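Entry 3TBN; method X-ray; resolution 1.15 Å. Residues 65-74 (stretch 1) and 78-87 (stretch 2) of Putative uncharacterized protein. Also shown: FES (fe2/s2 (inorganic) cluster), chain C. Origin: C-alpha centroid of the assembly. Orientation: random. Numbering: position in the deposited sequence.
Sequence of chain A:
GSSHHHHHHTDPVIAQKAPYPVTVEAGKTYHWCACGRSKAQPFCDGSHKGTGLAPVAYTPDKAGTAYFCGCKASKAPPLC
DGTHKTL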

ATOM      1  N   THR A  65      10.957   6.324  10.481  0.90 13.91           N
ATOM      2  CA  THR A  65      10.816   5.532   9.271  0.98 13.72           C
ATOM      3  C   THR A  65       9.521   4.738   9.327  0.89 11.09           C
ATOM      4  O   THR A  65       9.277   4.011  10.286  0.87 14.37           O
ATOM      5  CB  THR A  65      11.990   4.554   9.094  0.96 19.20           C
ATOM      6  OG1 THR A  65      13.223   5.282   9.051  0.93 22.20           O
ATOM      7  CG2 THR A  65      11.831   3.755   7.808  1.00 23.86           C
ATOM      8  N   ALA A  66       8.690   4.901   8.303  0.98 10.25           N
ATOM      9  CA  ALA A  66       7.504   4.077   8.126  0.99  9.54           C
ATOM     10  C   ALA A  66       7.777   3.055   7.032  0.95  8.18           C
ATOM     11  O   ALA A  66       8.232   3.403   5.949  0.90  9.83           O
ATOM     12  CB  ALA A  66       6.313   4.939   7.752  1.00 13.93           C
ATOM     13  N   TYR A  67       7.510   1.791   7.329  0.93  7.31           N
ATOM     14  CA  TYR A  67       7.629   0.716   6.361  0.97  7.85           C
ATOM     15  C   TYR A  67       6.258   0.482   5.746  0.97  7.31           C
ATOM     16  O   TYR A  67       5.437  -0.267   6.273  0.91  8.15           O
ATOM     17  CB  TYR A  67       8.176  -0.545   7.028  0.98  8.84           C
ATOM     18  CG  TYR A  67       9.614  -0.381   7.453  1.00 10.67           C
ATOM     19  CD1 TYR A  67       9.942   0.309   8.611  1.00 13.77           C
ATOM     20  CD2 TYR A  67      10.645  -0.890   6.681  0.90 13.75           C
ATOM     21  CE1 TYR A  67      11.264   0.472   8.998  0.86 16.37           C
ATOM     22  CE2 TYR A  67      11.970  -0.734   7.056  1.00 17.29           C
ATOM     23  CZ  TYR A  67      12.271  -0.050   8.216  0.93 16.85           C
ATOM     24  OH  TYR A  67      13.586   0.107   8.592  0.83 20.62           O
ATOM     25  N   PHE A  68       5.999   1.172   4.643  0.99  6.82           N
ATOM     26  CA  PHE A  68       4.722   1.066   3.963  0.98  6.60           C
ATOM     27  C   PHE A  68       4.619  -0.264   3.222  0.95  6.53           C
ATOM     28  O   PHE A  68       5.598  -0.770   2.679  0.94  7.80           O
ATOM     29  CB  PHE A  68       4.548   2.226   2.987  1.00  7.62           C
ATOM     30  CG  PHE A  68       4.296   3.545   3.650  0.99  7.29           C
ATOM     31  CD1 PHE A  68       3.052   3.843   4.180  0.98  9.25           C
ATOM     32  CD2 PHE A  68       5.295   4.495   3.728  0.98  8.21           C
ATOM     33  CE1 PHE A  68       2.813   5.068   4.779  0.94 10.70           C
ATOM     34  CE2 PHE A  68       5.060   5.717   4.323  0.97  9.02           C
ATOM     35  CZ  PHE A  68       3.820   6.001   4.849  0.96 10.02           C
ATOM     36  N   CYS A  69       3.425  -0.832   3.200  0.96  6.23           N
ATOM     37  CA  CYS A  69       3.204  -2.108   2.543  0.97  6.50           C
ATOM     38  C   CYS A  69       3.317  -1.976   1.020  0.96  6.23           C
ATOM     39  O   CYS A  69       2.685  -1.114   0.409  0.94  6.66           O
ATOM     40  CB  CYS A  69       1.832  -2.649   2.949  1.00  7.12           C
ATOM     41  SG  CYS A  69       1.284  -4.128   2.066  0.95  6.62           S
ATOM     42  N   GLY A  70       4.147  -2.826   0.424  0.97  6.25           N
ATOM     43  CA  GLY A  70       4.310  -2.885  -1.017  0.98  6.68           C
ATOM     44  C   GLY A  70       3.482  -3.969  -1.692  0.96  6.61           C
ATOM     45  O   GLY A  70       3.183  -3.865  -2.882  0.93  7.16           O
ATOM     46  N   CYS A  71       3.121  -5.011  -0.946  0.95  6.53           N
ATOM     47  CA  CYS A  71       2.406  -6.155  -1.513  0.99  7.65           C
ATOM     48  C   CYS A  71       0.904  -5.905  -1.602  0.93  6.65           C
ATOM     49  O   CYS A  71       0.201  -6.598  -2.340  0.91  7.72           O
ATOM     50  CB  CYS A  71       2.679  -7.430  -0.700  0.99  8.63           C
ATOM     51  SG  CYS A  71       1.872  -7.515   0.925  0.93  7.58           S
ATOM     52  N   LYS A  72       0.442  -4.919  -0.834  0.97  6.80           N
ATOM     53  CA  LYS A  72      -0.953  -4.472  -0.756  0.95  7.17           C
ATOM     54  C   LYS A  72      -1.880  -5.445  -0.021  0.97  7.87           C
ATOM     55  O   LYS A  72      -3.095  -5.253  -0.005  0.91  9.80           O
ATOM     56  CB  LYS A  72      -1.490  -4.096  -2.143  1.00  7.83           C
ATOM     57  CG  LYS A  72      -0.552  -3.173  -2.930  0.99  7.34           C
ATOM     58  CD  LYS A  72      -0.032  -2.011  -2.086  1.00  7.45           C
ATOM     59  CE  LYS A  72       0.877  -1.089  -2.893  1.00  7.23           C
ATOM     60  NZ  LYS A  72       1.456  -0.003  -2.050  0.99  7.35           N
ATOM     61  N   ALA A  73      -1.296  -6.446   0.633  0.98  7.60           N
ATOM     62  CA  ALA A  73      -2.073  -7.451   1.353  0.99  8.80           C
ATOM     63  C   ALA A  73      -1.958  -7.353   2.882  0.92  8.16           C
ATOM     64  O   ALA A  73      -2.511  -8.187   3.589  0.92  9.48           O
ATOM     65  CB  ALA A  73      -1.680  -8.846   0.886  0.99 11.07           C
ATOM     66  N   SER A  74      -1.263  -6.347   3.402  0.96  8.46           N
ATOM     67  CA  SER A  74      -1.173  -6.186   4.846  0.96  8.68           C
ATOM     68  C   SER A  74      -2.555  -6.202   5.485  0.96  8.88           C
ATOM     69  O   SER A  74      -3.505  -5.628   4.950  0.90  9.42           O
ATOM     70  CB  SER A  74      -0.487  -4.876   5.198  0.98  8.85           C
ATOM     71  OG  SER A  74      -0.514  -4.693   6.601  0.92  9.06           O
ATOM     72  N   PRO A  78      -1.802   1.143   6.388  0.96  8.44           N
ATOM     73  CA  PRO A  78      -0.929   1.067   5.213  1.00  7.69           C
ATOM     74  C   PRO A  78       0.462   0.492   5.471  0.97  7.05           C
ATOM     75  O   PRO A  78       1.302   0.549   4.578  0.92  7.56           O
ATOM     76  CB  PRO A  78      -0.788   2.535   4.832  1.00  9.35           C
ATOM     77  CG  PRO A  78      -0.759   3.229   6.160  1.00 10.86           C
ATOM     78  CD  PRO A  78      -1.740   2.474   7.020  0.96 10.46           C
ATOM     79  N   LEU A  79       0.711  -0.017   6.673  0.95  7.72           N
ATOM     80  CA  LEU A  79       2.052  -0.450   7.049  0.95  7.52           C
ATOM     81  C   LEU A  79       2.236  -1.949   6.842  0.98  7.66           C
ATOM     82  O   LEU A  79       1.286  -2.724   6.934  0.93  8.78           O
ATOM     83  CB  LEU A  79       2.335  -0.078   8.506  0.99  9.52           C
ATOM     84  CG  LEU A  79       2.219   1.413   8.822  1.00 10.63           C
ATOM     85  CD1 LEU A  79       2.540   1.659  10.285  1.00 15.39           C
ATOM     86  CD2 LEU A  79       3.126   2.244   7.924  1.00 14.05           C
ATOM     87  N   CYS A  80       3.473  -2.345   6.565  0.97  7.29           N
ATOM     88  CA  CYS A  80       3.847  -3.745   6.443  0.98  8.06           C
ATOM     89  C   CYS A  80       3.621  -4.472   7.762  0.90  7.46           C
ATOM     90  O   CYS A  80       4.051  -4.001   8.816  0.88  8.52           O
ATOM     91  CB  CYS A  80       5.323  -3.832   6.048  0.99  9.17           C
ATOM     92  SG  CYS A  80       5.983  -5.503   5.909  0.94  8.67           S
ATOM     93  N   ASP A  81       2.944  -5.615   7.701  0.97  8.14           N
ATOM     94  CA  ASP A  81       2.765  -6.459   8.879  0.96  8.18           C
ATOM     95  C   ASP A  81       3.330  -7.859   8.663  0.92  8.03           C
ATOM     96  O   ASP A  81       3.088  -8.765   9.462  0.92  9.05           O
ATOM     97  CB  ASP A  81       1.291  -6.528   9.294  0.98  9.12           C
ATOM     98  CG  ASP A  81       0.443  -7.344   8.344  0.90  9.42           C
ATOM     99  OD1 ASP A  81       0.944  -7.746   7.276  0.85  9.21           O
ATOM    100  OD2 ASP A  81      -0.744  -7.569   8.658  0.83 10.70           O
ATOM    101  N   GLY A  82       4.095  -8.029   7.590  0.97  8.76           N
ATOM    102  CA  GLY A  82       4.730  -9.299   7.287  0.97 10.00           C
ATOM    103  C   GLY A  82       3.932 -10.223   6.382  0.98  9.60           C
ATOM    104  O   GLY A  82       4.413 -11.294   6.021  0.94  9.88           O
ATOM    105  N   THR A  83       2.723  -9.821   6.004  0.93  9.30           N
ATOM    106  CA  THR A  83       1.880 -10.651   5.149  0.92  9.75           C
ATOM    107  C   THR A  83       2.579 -10.983   3.829  0.87  9.32           C
ATOM    108  O   THR A  83       2.362 -12.049   3.261  0.90 11.10           O
ATOM    109  CB  THR A  83       0.524  -9.981   4.887  0.96 11.55           C
ATOM    110  OG1 THR A  83      -0.183  -9.844   6.127  0.93 11.25           O
ATOM    111  CG2 THR A  83      -0.314 -10.809   3.921  1.00 14.83           C
ATOM    112  N   HIS A  84       3.438 -10.083   3.359  0.95  9.79           N
ATOM    113  CA  HIS A  84       4.170 -10.313   2.112  0.97 10.15           C
ATOM    114  C   HIS A  84       4.975 -11.608   2.139  0.95 11.46           C
ATOM    115  O   HIS A  84       5.276 -12.172   1.088  0.93 13.43           O
ATOM    116  CB  HIS A  84       5.096  -9.131   1.807  1.00 10.50           C
ATOM    117  CG  HIS A  84       6.228  -8.979   2.774  0.93  9.99           C
ATOM    118  ND1 HIS A  84       6.168  -8.142   3.869  0.94  9.24           N
ATOM    119  CD2 HIS A  84       7.449  -9.564   2.815  0.94 12.10           C
ATOM    120  CE1 HIS A  84       7.305  -8.215   4.538  0.93 10.35           C
ATOM    121  NE2 HIS A  84       8.099  -9.071   3.920  0.89 11.52           N
ATOM    122  N   LYS A  85       5.318 -12.083   3.334  1.00 12.91           N
ATOM    123  CA  LYS A  85       6.136 -13.283   3.477  0.95 15.64           C
ATOM    124  C   LYS A  85       5.405 -14.557   3.064  0.77 15.52           C
ATOM    125  O   LYS A  85       6.038 -15.528   2.654  0.75 18.25           O
ATOM    126  CB  LYS A  85       6.614 -13.430   4.923  1.00 16.61           C
ATOM    127  CG  LYS A  85       7.446 -12.261   5.418  1.00 17.63           C
ATOM    128  CD  LYS A  85       7.860 -12.453   6.864  1.00 19.55           C
ATOM    129  CE  LYS A  85       8.870 -13.581   6.996  0.92 21.12           C
ATOM    130  NZ  LYS A  85       9.083 -13.997   8.406  1.00 21.45           N
ATOM    131  N   THR A  86       4.082 -14.569   3.190  0.98 17.40           N
ATOM    132  CA  THR A  86       3.308 -15.776   2.912  0.97 20.95           C
ATOM    133  C   THR A  86       2.372 -15.599   1.723  0.76 18.75           C
ATOM    134  O   THR A  86       1.690 -16.537   1.307  0.79 18.90           O
ATOM    135  CB  THR A  86       2.475 -16.196   4.134  0.67 27.52           C
ATOM    136  OG1 THR A  86       1.643 -15.106   4.543  0.74 29.54           O
ATOM    137  CG2 THR A  86       3.382 -16.599   5.291  0.57 35.06           C
ATOM    138  N   LEU A  87       2.356 -14.389   1.175  1.00 29.78           N
ATOM    139  CA  LEU A  87       1.423 -14.025   0.120  0.53 29.78           C
ATOM    140  C   LEU A  87       1.658 -14.862  -1.136  0.49 29.80           C
ATOM    141  O   LEU A  87       2.552 -15.705  -1.177  0.32 29.80           O
ATOM    142  CB  LEU A  87       1.566 -12.541  -0.204  0.89 19.88           C
ATOM    143  CG  LEU A  87       0.542 -11.982  -1.181  0.59 19.82           C
ATOM    144  CD1 LEU A  87      -0.854 -12.132  -0.616  0.68 19.85           C
ATOM    145  CD2 LEU A  87       0.865 -10.533  -1.465  0.80 19.85           C
TER
HETATM  146 FE1  FES C  81       4.882  -6.436   4.077  0.92  7.56          FE
HETATM  147 FE2  FES C  81       2.773  -5.923   2.436  0.87  6.54          FE
HETATM  148  S1  FES C  81       4.921  -5.464   2.066  0.94  7.34           S
HETATM  149  S2  FES C  81       2.726  -6.826   4.464  0.92  7.56           S

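Most of the apolar contact falls into two patches. In the first, CD1 of Phe68 lies 4.1 Å from CB of Pro78 and also 4.1 Å from CD2 of Leu79, while CB of Ala66 approaches the same Leu79 CD2 at 4.2 Å. Although the CA-to-CB bond of Leu79 points away from stretch 1, its side chain (chi1 m, chi2 t) brings its end nearer, so one methyl meets both Ala66 and Phe68. The second patch belongs to the C-terminal Leu87, whose CD2 packs 3.7 Å from CB of Cys71 and whose CD1 packs 3.7 Å from CB of Ala73, and Leu87 CD2 is itself 3.9 Å from Ala73 CB; the CA-to-CB bonds of all three residues point toward the opposite stretch.

A single beta bridge pairs Phe68 with Leu79. Its two hydrogen bonds, from Cys80 N to Tyr67 O and from Cys69 N to Pro78 O, are each 2.9 Å long with an angle of 176° at hydrogen, so both are almost linear. The same carbonyls also receive CA-H...O contacts, Leu79 CA to Tyr67 O and Phe68 CA to Pro78 O, both 3.5 Å.

The iron-sulfur cluster links the stretches by coordination. FE2 is bound from stretch 1 by SG of Cys69 and SG of Cys71, each at 2.4 Å; FE1 is bound from stretch 2 by SG of Cys80 at 2.3 Å and ND1 of His84 at 2.1 Å.

At the polar edge, Ser74 OG donates to Leu79 O at 2.7 Å. Ser74 OG also comes within 3.4 Å of Asp81 OD1, but the angle is too poor for a hydrogen bond. Asp81 OD1 accepts from Thr83 OG1 at 2.6 Å and from Thr83 N at 3.0 Å, which ties the turn together within stretch 2. Thr83 still reaches across through its methyl, CG2 lying 3.4 Å from O of Ala73.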